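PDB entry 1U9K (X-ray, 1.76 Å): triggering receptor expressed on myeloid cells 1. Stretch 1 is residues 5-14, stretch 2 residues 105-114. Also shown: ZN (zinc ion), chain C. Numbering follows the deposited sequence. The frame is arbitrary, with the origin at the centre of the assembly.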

# COMPACT_ATOMS: atom_id res chain seq x y z
N GLU A 5 7.17 -7.93 13.42
CA GLU A 5 6.79 -6.54 13.05
C GLU A 5 5.60 -6.51 12.09
O GLU A 5 5.00 -5.47 11.90
CB GLU A 5 7.98 -5.80 12.44
CG GLU A 5 8.37 -6.30 11.06
CD GLU A 5 9.69 -5.72 10.59
OE1 GLU A 5 10.30 -4.93 11.34
OE2 GLU A 5 10.12 -6.06 9.46
N GLU A 6 5.29 -7.64 11.46
CA GLU A 6 4.15 -7.71 10.56
C GLU A 6 2.89 -7.81 11.39
O GLU A 6 2.93 -8.31 12.51
CB GLU A 6 4.27 -8.87 9.57
CG GLU A 6 4.13 -10.23 10.19
CD GLU A 6 4.31 -11.36 9.21
OE1 GLU A 6 5.19 -11.27 8.33
OE2 GLU A 6 3.57 -12.37 9.38
N GLU A 7 1.79 -7.28 10.87
CA GLU A 7 0.48 -7.36 11.52
C GLU A 7 -0.44 -8.27 10.69
O GLU A 7 -0.53 -8.10 9.49
CB GLU A 7 -0.11 -5.95 11.62
CG GLU A 7 -1.53 -5.92 12.20
CD GLU A 7 -2.06 -4.53 12.50
OE1 GLU A 7 -1.69 -3.55 11.81
OE2 GLU A 7 -2.90 -4.45 13.41
N ARG A 8 -1.12 -9.20 11.33
CA ARG A 8 -2.03 -10.08 10.66
C ARG A 8 -3.37 -9.32 10.38
O ARG A 8 -3.92 -8.65 11.24
CB ARG A 8 -2.25 -11.31 11.47
CG ARG A 8 -2.80 -12.51 10.68
CD ARG A 8 -2.64 -13.86 11.39
NE ARG A 8 -3.74 -14.79 11.08
CZ ARG A 8 -3.62 -15.97 10.45
NH1 ARG A 8 -2.43 -16.44 10.08
NH2 ARG A 8 -4.70 -16.72 10.21
N TYR A 9 -3.87 -9.48 9.17
CA TYR A 9 -5.19 -9.02 8.78
C TYR A 9 -5.90 -10.25 8.26
O TYR A 9 -5.56 -10.71 7.20
CB TYR A 9 -5.08 -8.01 7.66
CG TYR A 9 -4.72 -6.59 8.13
CD1 TYR A 9 -3.45 -6.29 8.64
CD2 TYR A 9 -5.64 -5.55 8.04
CE1 TYR A 9 -3.12 -5.01 9.04
CE2 TYR A 9 -5.33 -4.26 8.48
CZ TYR A 9 -4.07 -3.99 8.97
OH TYR A 9 -3.78 -2.68 9.35
N ASP A 10 -6.88 -10.75 8.99
CA ASP A 10 -7.61 -12.00 8.67
C ASP A 10 -8.95 -11.64 8.06
O ASP A 10 -9.74 -10.94 8.72
CB ASP A 10 -7.92 -12.75 9.94
CG ASP A 10 -6.78 -13.55 10.40
OD1 ASP A 10 -6.43 -14.54 9.70
OD2 ASP A 10 -6.16 -13.23 11.43
N LEU A 11 -9.22 -12.06 6.84
CA LEU A 11 -10.45 -11.66 6.20
C LEU A 11 -10.98 -12.87 5.42
O LEU A 11 -10.29 -13.84 5.26
CB LEU A 11 -10.22 -10.49 5.23
CG LEU A 11 -9.81 -9.20 5.94
CD1 LEU A 11 -9.27 -8.30 4.94
CD2 LEU A 11 -10.97 -8.59 6.71
N VAL A 12 -12.23 -12.73 5.01
CA VAL A 12 -12.94 -13.72 4.25
C VAL A 12 -12.89 -13.26 2.84
O VAL A 12 -12.95 -12.03 2.55
CB VAL A 12 -14.37 -13.86 4.72
CG1 VAL A 12 -15.03 -15.02 4.00
CG2 VAL A 12 -14.37 -14.14 6.19
N GLU A 13 -12.81 -14.23 1.95
CA GLU A 13 -12.89 -13.94 0.52
C GLU A 13 -14.18 -13.18 0.13
O GLU A 13 -15.27 -13.44 0.65
CB GLU A 13 -12.78 -15.24 -0.25
CG GLU A 13 -13.81 -16.27 0.11
CD GLU A 13 -13.59 -17.56 -0.65
OE1 GLU A 13 -13.64 -17.47 -1.91
OE2 GLU A 13 -13.46 -18.65 0.01
N GLY A 14 -14.01 -12.17 -0.72
CA GLY A 14 -15.07 -11.26 -1.10
C GLY A 14 -15.07 -9.95 -0.32
O GLY A 14 -15.73 -8.99 -0.72
N LEU A 105 6.51 2.41 5.19
CA LEU A 105 5.57 3.09 6.06
C LEU A 105 4.84 2.07 6.97
O LEU A 105 4.73 0.88 6.64
CB LEU A 105 4.56 3.85 5.21
CG LEU A 105 5.16 4.87 4.24
CD1 LEU A 105 4.06 5.38 3.36
CD2 LEU A 105 5.85 5.99 5.00
N PHE A 106 4.33 2.52 8.10
CA PHE A 106 3.42 1.69 8.87
C PHE A 106 4.20 0.44 9.25
O PHE A 106 5.32 0.53 9.71
CB PHE A 106 2.12 1.46 8.09
CG PHE A 106 0.99 0.98 8.95
CD1 PHE A 106 0.67 1.62 10.13
CD2 PHE A 106 0.23 -0.13 8.56
CE1 PHE A 106 -0.37 1.18 10.92
CE2 PHE A 106 -0.82 -0.57 9.34
CZ PHE A 106 -1.12 0.08 10.52
N HIS A 107 3.60 -0.75 9.03
CA HIS A 107 4.30 -2.00 9.22
C HIS A 107 3.79 -2.98 8.14
O HIS A 107 2.74 -2.73 7.53
CB HIS A 107 4.23 -2.49 10.66
CG HIS A 107 2.87 -2.45 11.27
ND1 HIS A 107 2.27 -1.30 11.72
CD2 HIS A 107 1.99 -3.45 11.54
CE1 HIS A 107 1.07 -1.57 12.19
NE2 HIS A 107 0.88 -2.87 12.10
N PRO A 108 4.56 -4.01 7.82
CA PRO A 108 4.09 -4.98 6.85
C PRO A 108 2.76 -5.56 7.33
O PRO A 108 2.48 -5.66 8.53
CB PRO A 108 5.22 -6.02 6.82
CG PRO A 108 6.43 -5.29 7.25
CD PRO A 108 5.94 -4.29 8.24
N VAL A 109 1.93 -5.90 6.36
CA VAL A 109 0.60 -6.42 6.51
C VAL A 109 0.63 -7.83 6.02
O VAL A 109 0.87 -8.04 4.87
CB VAL A 109 -0.38 -5.62 5.57
CG1 VAL A 109 -1.70 -6.20 5.60
CG2 VAL A 109 -0.42 -4.13 5.99
N ARG A 110 0.37 -8.79 6.89
CA ARG A 110 0.23 -10.20 6.54
C ARG A 110 -1.27 -10.42 6.33
O ARG A 110 -2.04 -10.49 7.29
CB ARG A 110 0.77 -11.12 7.64
CG ARG A 110 0.55 -12.65 7.38
CD ARG A 110 1.28 -13.21 6.17
NE ARG A 110 2.70 -13.12 6.44
CZ ARG A 110 3.66 -13.47 5.62
NH1 ARG A 110 3.40 -14.03 4.45
NH2 ARG A 110 4.90 -13.28 5.99
N LEU A 111 -1.67 -10.47 5.07
CA LEU A 111 -3.05 -10.71 4.68
C LEU A 111 -3.31 -12.20 4.56
O LEU A 111 -2.63 -12.90 3.82
CB LEU A 111 -3.36 -10.00 3.37
CG LEU A 111 -4.72 -10.23 2.70
CD1 LEU A 111 -5.80 -9.69 3.64
CD2 LEU A 111 -4.76 -9.59 1.34
N VAL A 112 -4.27 -12.66 5.33
CA VAL A 112 -4.74 -14.06 5.28
C VAL A 112 -6.21 -14.06 4.92
O VAL A 112 -7.03 -13.64 5.69
CB VAL A 112 -4.52 -14.79 6.60
CG1 VAL A 112 -4.92 -16.26 6.51
CG2 VAL A 112 -3.06 -14.68 6.99
N VAL A 113 -6.51 -14.53 3.71
CA VAL A 113 -7.86 -14.59 3.20
C VAL A 113 -8.31 -16.03 3.13
O VAL A 113 -7.62 -16.86 2.56
CB VAL A 113 -7.96 -14.00 1.75
CG1 VAL A 113 -9.40 -14.04 1.27
CG2 VAL A 113 -7.40 -12.59 1.68
N THR A 114 -9.48 -16.33 3.68
CA THR A 114 -9.98 -17.71 3.65
C THR A 114 -11.30 -17.87 2.90
O THR A 114 -12.02 -16.86 2.56
CB THR A 114 -10.12 -18.25 5.09
OG1 THR A 114 -11.10 -17.47 5.77
CG2 THR A 114 -8.86 -17.99 5.94
OXT THR A 114 -11.67 -19.08 2.71
ZN ZN C . -13.42 -19.08 1.80

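Residues 7-11 and 109-113 run side by side as parallel strands, their N-to-C directions 23° apart, and the backbone hydrogen bonds fix the register. Going up the ladder, Glu-7 N donates to Pro-108 O (2.9 Å, 162° at the hydrogen) and Arg-110 N to Glu-7 O (2.8 Å, 162°). Tyr-9 N then donates to Arg-110 O (2.8 Å, 168°), and Val-112 N to Tyr-9 O at 3.0 Å and a nearly linear 177°. Leu-11 N follows with Val-112 O (2.9 Å, 167°), and Thr-114 N with Leu-11 O (3.1 Å, 154°). The alternation is that of a parallel pair: Glu-7, Tyr-9 and Leu-11 use both N and O, each straddling two residues of the partner, whereas Arg-8 and Asp-10 direct neither group into this ladder. Their CA atoms still approach it, Arg-8 CA lying 3.4 Å from Arg-110 O and Asp-10 CA 3.5 Å from Val-112 O, so each of these carbonyls receives a CA-H contact besides its N-H.

The pattern continues beyond the strand of stretch 1, where Glu-13 N donates to the terminal carboxylate at Thr-114 O (2.8 Å, 164°). The other carboxylate oxygen is taken by zinc, with Thr-114 OXT 2.0 Å and Glu-13 OE2 1.8 Å from ZN. That shared metal accounts for two negatively charged oxygens, Glu-13 OE2 and Thr-114 OXT, resting 3.3 Å apart without a proton between them.

Near the start of the pairing, side chains satisfy one another. Arg-110 grips Glu-6 in a two-pronged salt bridge: NH2 reaches Glu-6 OE1 at 3.1 Å (155°) and NE reaches Glu-6 OE2 at 3.2 Å (168°), with OE1 near the guanidinium plane, where its N-H groups point. His-107 NE2 donates to Glu-7 OE1 at 2.7 Å; the distance is short but the 137° angle is bent, although the oxygen lies at the ring edge.

On the face carrying Arg-8, Asp-10, Arg-110 and Val-112, a second salt bridge, unlike that of Arg-110 with Glu-6, stays within one stretch. Arg-8 NE donates to Asp-10 OD2 (2.9 Å, 153°), while the bond from Arg-8 NH2 to Asp-10 OD1, 2.8 Å at only 120°, is weak. Val-112 CG2 covers one face of this guanidinium, 3.6 Å from Arg-8 NH1.

On the face bearing Glu-7, Tyr-9 and Leu-11, apolar packing accompanies the Glu-7 bond to His-107. Tyr-9 CD1 meets Val-109 CG1 obliquely at 3.5 Å, and Leu-11 CD1 touches Leu-111 CD1 at 4.0 Å.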